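Local coordinates for protein 4-oxalocrotonate decarboxylase NahK (Pseudomonas putida, PDB 5D2I) that catalyses, in all probability, the decarboxylation of (3E)-2-oxohex-3-enedioate (4-oxalocrotonate) to 2-oxopent-4-enoate, a metal-dependent step in aromatic hydrocarbon breakdown, at residues Pro144-Ile149 against Val256-Leu261; Arg172-Gly177 against Gly262-Arg267. The protein carries 1 engineered substitution. All coordinates share one frame; numbering follows the deposited sequence.

Contact 1. Residues Pro144-Ile149 against Val256-Leu261; sequences PTVEVI and VRYQGL. With CA (calcium ion), chain C.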
loop_
_atom_site.group_PDB
_atom_site.type_symbol
_atom_site.label_atom_id
_atom_site.label_comp_id
_atom_site.label_asym_id
_atom_site.label_seq_id
_atom_site.Cartn_x
_atom_site.Cartn_y
_atom_site.Cartn_z
ATOM N N PRO A 144 4.490 8.809 9.616
ATOM C CA PRO A 144 5.462 7.762 9.310
ATOM C C PRO A 144 4.772 6.421 9.384
ATOM O O PRO A 144 4.137 6.107 10.390
ATOM C CB PRO A 144 6.472 7.890 10.448
ATOM C CG PRO A 144 6.421 9.352 10.808
ATOM C CD PRO A 144 4.954 9.690 10.700
ATOM N N THR A 145 4.869 5.644 8.318
ATOM C CA THR A 145 4.172 4.370 8.276
ATOM C C THR A 145 5.043 3.328 7.632
ATOM O O THR A 145 5.627 3.570 6.585
ATOM C CB THR A 145 2.906 4.474 7.448
ATOM O OG1 THR A 145 2.131 5.580 7.924
ATOM C CG2 THR A 145 2.081 3.181 7.584
ATOM N N VAL A 146 5.121 2.166 8.263
ATOM C CA VAL A 146 5.838 1.057 7.679
ATOM C C VAL A 146 4.803 0.051 7.199
ATOM O O VAL A 146 3.987 -0.429 7.988
ATOM C CB VAL A 146 6.757 0.414 8.706
ATOM C CG1 VAL A 146 7.394 -0.841 8.138
ATOM C CG2 VAL A 146 7.838 1.410 9.110
ATOM N N GLU A 147 4.822 -0.268 5.912
ATOM C CA GLU A 147 3.881 -1.258 5.442
ATOM C C GLU A 147 4.487 -2.612 5.609
ATOM O O GLU A 147 5.688 -2.782 5.427
ATOM C CB GLU A 147 3.484 -1.077 3.976
ATOM C CG GLU A 147 2.213 -1.860 3.692
ATOM C CD GLU A 147 1.646 -1.657 2.307
ATOM O OE1 GLU A 147 2.352 -1.117 1.429
ATOM O OE2 GLU A 147 0.478 -2.053 2.099
ATOM N N VAL A 148 3.661 -3.577 5.984
ATOM C CA VAL A 148 4.060 -4.958 5.807
ATOM C C VAL A 148 3.298 -5.426 4.583
ATOM O O VAL A 148 2.069 -5.442 4.586
ATOM C CB VAL A 148 3.678 -5.822 6.986
ATOM C CG1 VAL A 148 4.211 -7.241 6.776
ATOM C CG2 VAL A 148 4.261 -5.232 8.260
ATOM N N ILE A 149 4.021 -5.759 3.520
ATOM C CA ILE A 149 3.374 -6.290 2.335
ATOM C C ILE A 149 3.583 -7.777 2.308
ATOM O O ILE A 149 4.588 -8.285 2.800
ATOM C CB ILE A 149 3.923 -5.683 1.048
ATOM C CG1 ILE A 149 5.448 -5.683 1.050
ATOM C CG2 ILE A 149 3.413 -4.258 0.883
ATOM C CD1 ILE A 149 6.023 -5.228 -0.272
ATOM N N VAL A 256 12.250 2.018 11.855
ATOM C CA VAL A 256 12.509 2.909 10.750
ATOM C C VAL A 256 12.477 4.315 11.280
ATOM O O VAL A 256 11.483 4.739 11.854
ATOM C CB VAL A 256 11.476 2.758 9.633
ATOM C CG1 VAL A 256 11.809 3.727 8.515
ATOM C CG2 VAL A 256 11.481 1.335 9.114
ATOM N N ARG A 257 13.585 5.020 11.123
ATOM C CA ARG A 257 13.678 6.373 11.640
ATOM C C ARG A 257 13.346 7.314 10.513
ATOM O O ARG A 257 13.785 7.113 9.377
ATOM C CB ARG A 257 15.071 6.626 12.209
ATOM C CG ARG A 257 15.455 5.507 13.170
ATOM C CD ARG A 257 16.924 5.521 13.571
ATOM N NE ARG A 257 17.272 4.291 14.279
ATOM C CZ ARG A 257 16.910 4.025 15.531
ATOM N NH1 ARG A 257 16.189 4.903 16.216
ATOM N NH2 ARG A 257 17.266 2.882 16.100
ATOM N N TYR A 258 12.522 8.304 10.825
ATOM C CA TYR A 258 12.121 9.314 9.862
ATOM C C TYR A 258 12.692 10.617 10.336
ATOM O O TYR A 258 12.470 11.000 11.484
ATOM C CB TYR A 258 10.605 9.427 9.826
ATOM C CG TYR A 258 9.935 8.246 9.189
ATOM C CD1 TYR A 258 9.900 7.011 9.823
ATOM C CD2 TYR A 258 9.331 8.370 7.949
ATOM C CE1 TYR A 258 9.276 5.927 9.232
ATOM C CE2 TYR A 258 8.708 7.304 7.358
ATOM C CZ TYR A 258 8.687 6.087 7.995
ATOM O OH TYR A 258 8.057 5.029 7.393
ATOM N N GLN A 259 13.431 11.287 9.499
ATOM C CA GLN A 259 14.094 12.471 9.974
ATOM C C GLN A 259 13.107 13.507 10.437
ATOM O O GLN A 259 12.234 13.814 9.749
ATOM C CB GLN A 259 15.065 13.033 8.965
ATOM C CG GLN A 259 14.408 13.677 7.813
ATOM C CD GLN A 259 15.404 14.239 6.815
ATOM O OE1 GLN A 259 16.550 14.409 7.111
ATOM N NE2 GLN A 259 14.969 14.483 5.679
ATOM N N GLY A 260 13.272 13.971 11.646
ATOM C CA GLY A 260 12.389 14.964 12.230
ATOM C C GLY A 260 11.031 14.448 12.680
ATOM O O GLY A 260 10.231 15.214 13.226
ATOM N N LEU A 261 10.763 13.162 12.468
ATOM C CA LEU A 261 9.433 12.619 12.759
ATOM C C LEU A 261 9.455 11.360 13.602
ATOM O O LEU A 261 8.484 10.602 13.609
ATOM C CB LEU A 261 8.676 12.307 11.466
ATOM C CG LEU A 261 8.472 13.451 10.482
ATOM C CD1 LEU A 261 7.774 12.945 9.238
ATOM C CD2 LEU A 261 7.661 14.550 11.162
HETATM CA CA CA C . 3.716 -0.205 -0.012
HETATM O O HOH W 1 2.112 1.517 -0.237
HETATM O O HOH W 2 4.655 0.676 -2.001
#
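Tyr258 OH lies among backbone atoms of two neighbouring strands: Thr145 O is 2.9 Å from this hydroxyl, and Glu116 O, on strand 112-121, is hydrogen-bonded to it. The setting is sheet-on-sheet packing within the FAA hydrolase fold. Strand 139-149 belongs to one mixed sheet and strand 253-258 to the other; their short segments run at 152° with axes 8.4 Å apart, too far for direct strand pairing. Side chains therefore bridge the sheets. Pro144 sits over one face of the Tyr258 ring, and its CB is 3.5 Å from the ring centroid, only 6° off the normal, a nearly perpendicular CH-pi contact. With CG anti to its carbonyl carbon (chi1 -71°), Tyr258 carries its ring across to this proline. Next to it, Pro144 CG meets Leu261 CB at 3.8 Å, the two side chains crossing near a right angle. Leu261 is brought there by a type II turn that begins at Tyr258. Farther along, Val146 CG2 packs on Val256 CG2 at 3.6 Å. The following residue, Glu147, reaches the metal site with Glu114 and Glu116: its chain is extended beyond CG, and OE1 binds the calcium ion at 2.2 Å while OE2 pairs with Lys69.

Contact 2. Residues Arg172-Gly177 against Gly262-Arg267; sequences RFITGG and GSVSAR. With CA (calcium ion), chain D; EDO (1,2-ethanediol), chain H.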
loop_
_atom_site.group_PDB
_atom_site.type_symbol
_atom_site.label_atom_id
_atom_site.label_comp_id
_atom_site.label_asym_id
_atom_site.label_seq_id
_atom_site.Cartn_x
_atom_site.Cartn_y
_atom_site.Cartn_z
ATOM N N ARG A 172 -0.430 -5.529 6.550
ATOM C CA ARG A 172 -0.313 -4.771 7.790
ATOM C C ARG A 172 0.284 -3.423 7.477
ATOM O O ARG A 172 0.977 -3.245 6.472
ATOM C CB ARG A 172 0.586 -5.470 8.810
ATOM C CG ARG A 172 0.189 -6.884 9.166
ATOM C CD ARG A 172 -0.997 -6.931 10.107
ATOM N NE ARG A 172 -1.248 -8.313 10.498
ATOM C CZ ARG A 172 -2.060 -9.143 9.849
ATOM N NH1 ARG A 172 -2.732 -8.727 8.784
ATOM N NH2 ARG A 172 -2.199 -10.392 10.276
ATOM N N PHE A 173 0.003 -2.459 8.329
ATOM C CA PHE A 173 0.731 -1.208 8.265
ATOM C C PHE A 173 0.970 -0.768 9.687
ATOM O O PHE A 173 0.148 -0.996 10.574
ATOM C CB PHE A 173 -0.005 -0.154 7.434
ATOM C CG PHE A 173 -1.299 0.314 8.038
ATOM C CD1 PHE A 173 -2.472 -0.406 7.853
ATOM C CD2 PHE A 173 -1.345 1.484 8.775
ATOM C CE1 PHE A 173 -3.670 0.035 8.406
ATOM C CE2 PHE A 173 -2.533 1.925 9.338
ATOM C CZ PHE A 173 -3.694 1.203 9.156
ATOM N N ILE A 174 2.132 -0.181 9.905
ATOM C CA ILE A 174 2.536 0.202 11.239
ATOM C C ILE A 174 2.723 1.697 11.201
ATOM O O ILE A 174 3.540 2.196 10.432
ATOM C CB ILE A 174 3.883 -0.430 11.610
ATOM C CG1 ILE A 174 3.897 -1.923 11.254
ATOM C CG2 ILE A 174 4.167 -0.216 13.094
ATOM C CD1 ILE A 174 5.324 -2.486 11.060
ATOM N N THR A 175 1.951 2.431 11.992
ATOM C CA THR A 175 2.122 3.876 12.032
ATOM C C THR A 175 2.906 4.216 13.279
ATOM O O THR A 175 2.883 3.478 14.255
ATOM C CB THR A 175 0.785 4.616 12.059
ATOM O OG1 THR A 175 0.029 4.181 13.195
ATOM C CG2 THR A 175 0.003 4.345 10.783
ATOM N N GLY A 176 3.608 5.329 13.261
ATOM C CA GLY A 176 4.350 5.709 14.440
ATOM C C GLY A 176 4.998 7.034 14.180
ATOM O O GLY A 176 4.658 7.705 13.204
ATOM N N GLY A 177 5.924 7.407 15.053
ATOM C CA GLY A 177 6.594 8.685 14.948
ATOM C C GLY A 177 5.636 9.835 15.129
ATOM O O GLY A 177 4.483 9.649 15.537
ATOM N N GLY A 262 10.555 11.117 14.297
ATOM C CA GLY A 262 10.628 9.955 15.155
ATOM C C GLY A 262 10.806 8.674 14.373
ATOM O O GLY A 262 11.347 8.671 13.261
ATOM N N SER A 263 10.341 7.577 14.957
ATOM C CA SER A 263 10.584 6.274 14.384
ATOM C C SER A 263 9.369 5.374 14.483
ATOM O O SER A 263 8.455 5.601 15.275
ATOM C CB SER A 263 11.768 5.616 15.086
ATOM O OG SER A 263 11.445 5.356 16.441
ATOM N N VAL A 264 9.379 4.341 13.659
ATOM C CA VAL A 264 8.337 3.342 13.670
ATOM C C VAL A 264 9.039 2.019 13.869
ATOM O O VAL A 264 9.977 1.698 13.141
ATOM C CB VAL A 264 7.611 3.301 12.338
ATOM C CG1 VAL A 264 6.504 2.278 12.392
ATOM C CG2 VAL A 264 7.046 4.688 11.994
ATOM N N SER A 265 8.599 1.260 14.863
ATOM C CA SER A 265 9.236 -0.013 15.139
ATOM C C SER A 265 8.209 -1.111 15.196
ATOM O O SER A 265 7.023 -0.857 15.394
ATOM C CB SER A 265 9.975 0.062 16.470
ATOM O OG SER A 265 10.862 1.160 16.452
ATOM N N ALA A 266 8.660 -2.349 15.035
ATOM C CA ALA A 266 7.761 -3.470 15.232
ATOM C C ALA A 266 8.619 -4.648 15.551
ATOM O O ALA A 266 9.787 -4.696 15.169
ATOM C CB ALA A 266 6.952 -3.737 13.977
ATOM N N ARG A 267 8.037 -5.604 16.254
ATOM C CA ARG A 267 8.722 -6.837 16.509
ATOM C C ARG A 267 7.924 -7.929 15.853
ATOM O O ARG A 267 6.689 -7.917 15.894
ATOM C CB ARG A 267 8.804 -7.091 18.000
ATOM C CG ARG A 267 9.429 -8.424 18.326
ATOM C CD ARG A 267 9.900 -8.463 19.756
ATOM N NE ARG A 267 8.794 -8.506 20.715
ATOM C CZ ARG A 267 8.194 -9.622 21.118
ATOM N NH1 ARG A 267 8.582 -10.797 20.640
ATOM N NH2 ARG A 267 7.211 -9.563 22.003
HETATM CA CA CA D . 8.644 5.268 17.645
HETATM C C1 EDO H . 1.294 4.415 16.961
HETATM O O1 EDO H . 0.854 3.535 15.926
HETATM C C2 EDO H . 1.378 3.626 18.253
HETATM O O2 EDO H . 1.628 4.477 19.374
HETATM O O HOH W 3 9.196 2.848 17.753
#
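Ile174 and Val264 carry the apolar part of this contact, in which strand 170-175 of one mixed sheet of the FAA hydrolase fold faces strand 263-268 of the other. The short strand segments lie 7.0 Å apart at closest approach and are turned 133° to each other, so methyl groups fill the interval. Val264 holds CG1 anti to its backbone N (chi1 -178°), which sets this branch against Ile174 CG2 at 3.5 Å, a tight carbon pair, and directs the other branch elsewhere: CG2 is 3.7 Å from Gly176 N. At the far end of the isoleucine, CD1 meets Ala266 CB at 3.6 Å. With an alanine in place of Val264, both methyl branches would be gone, and a gap would probably open beside Ile174 and the Gly176 backbone.

Glycines line the close backbone approach: Gly177 CA is 4.2 Å from Gly262 CA.

Polar and metal interactions lie along the margins. A 1,2-ethanediol, probably from the crystallisation liquor, donates from O1 to Thr175 O at 2.6 Å. Ser263 O binds a calcium ion at 2.4 Å; Asp99 shares the ion, and its other carboxylate oxygen accepts from Ser265 N. Ser265 OG, hydrogen-bonded to Thr255 OG1 on strand 253-258, also bonds, at 2.7 Å, the oxygen of a water that sits on this calcium.

Contacts 1 and 2 join the same pair of sheets through adjacent strands. Val146 O approaches Ile174 N within one sheet at 2.7 Å, and Val256 N approaches Val264 O within the other at 2.6 Å, both probable hydrogen bonds; the contact centres lie 6 Å apart. Val264 touches Pro144, Val146 and Tyr258, which makes the two interfaces one continuous apolar layer. All touching residues of contact 1 are buried, and it combines an aromatic ring with aliphatic side chains close to the carboxylate-bound calcium. Contact 2 is only partly buried: aliphatic inside, glycine-rich at its margin, where a backbone carbonyl meets a second calcium.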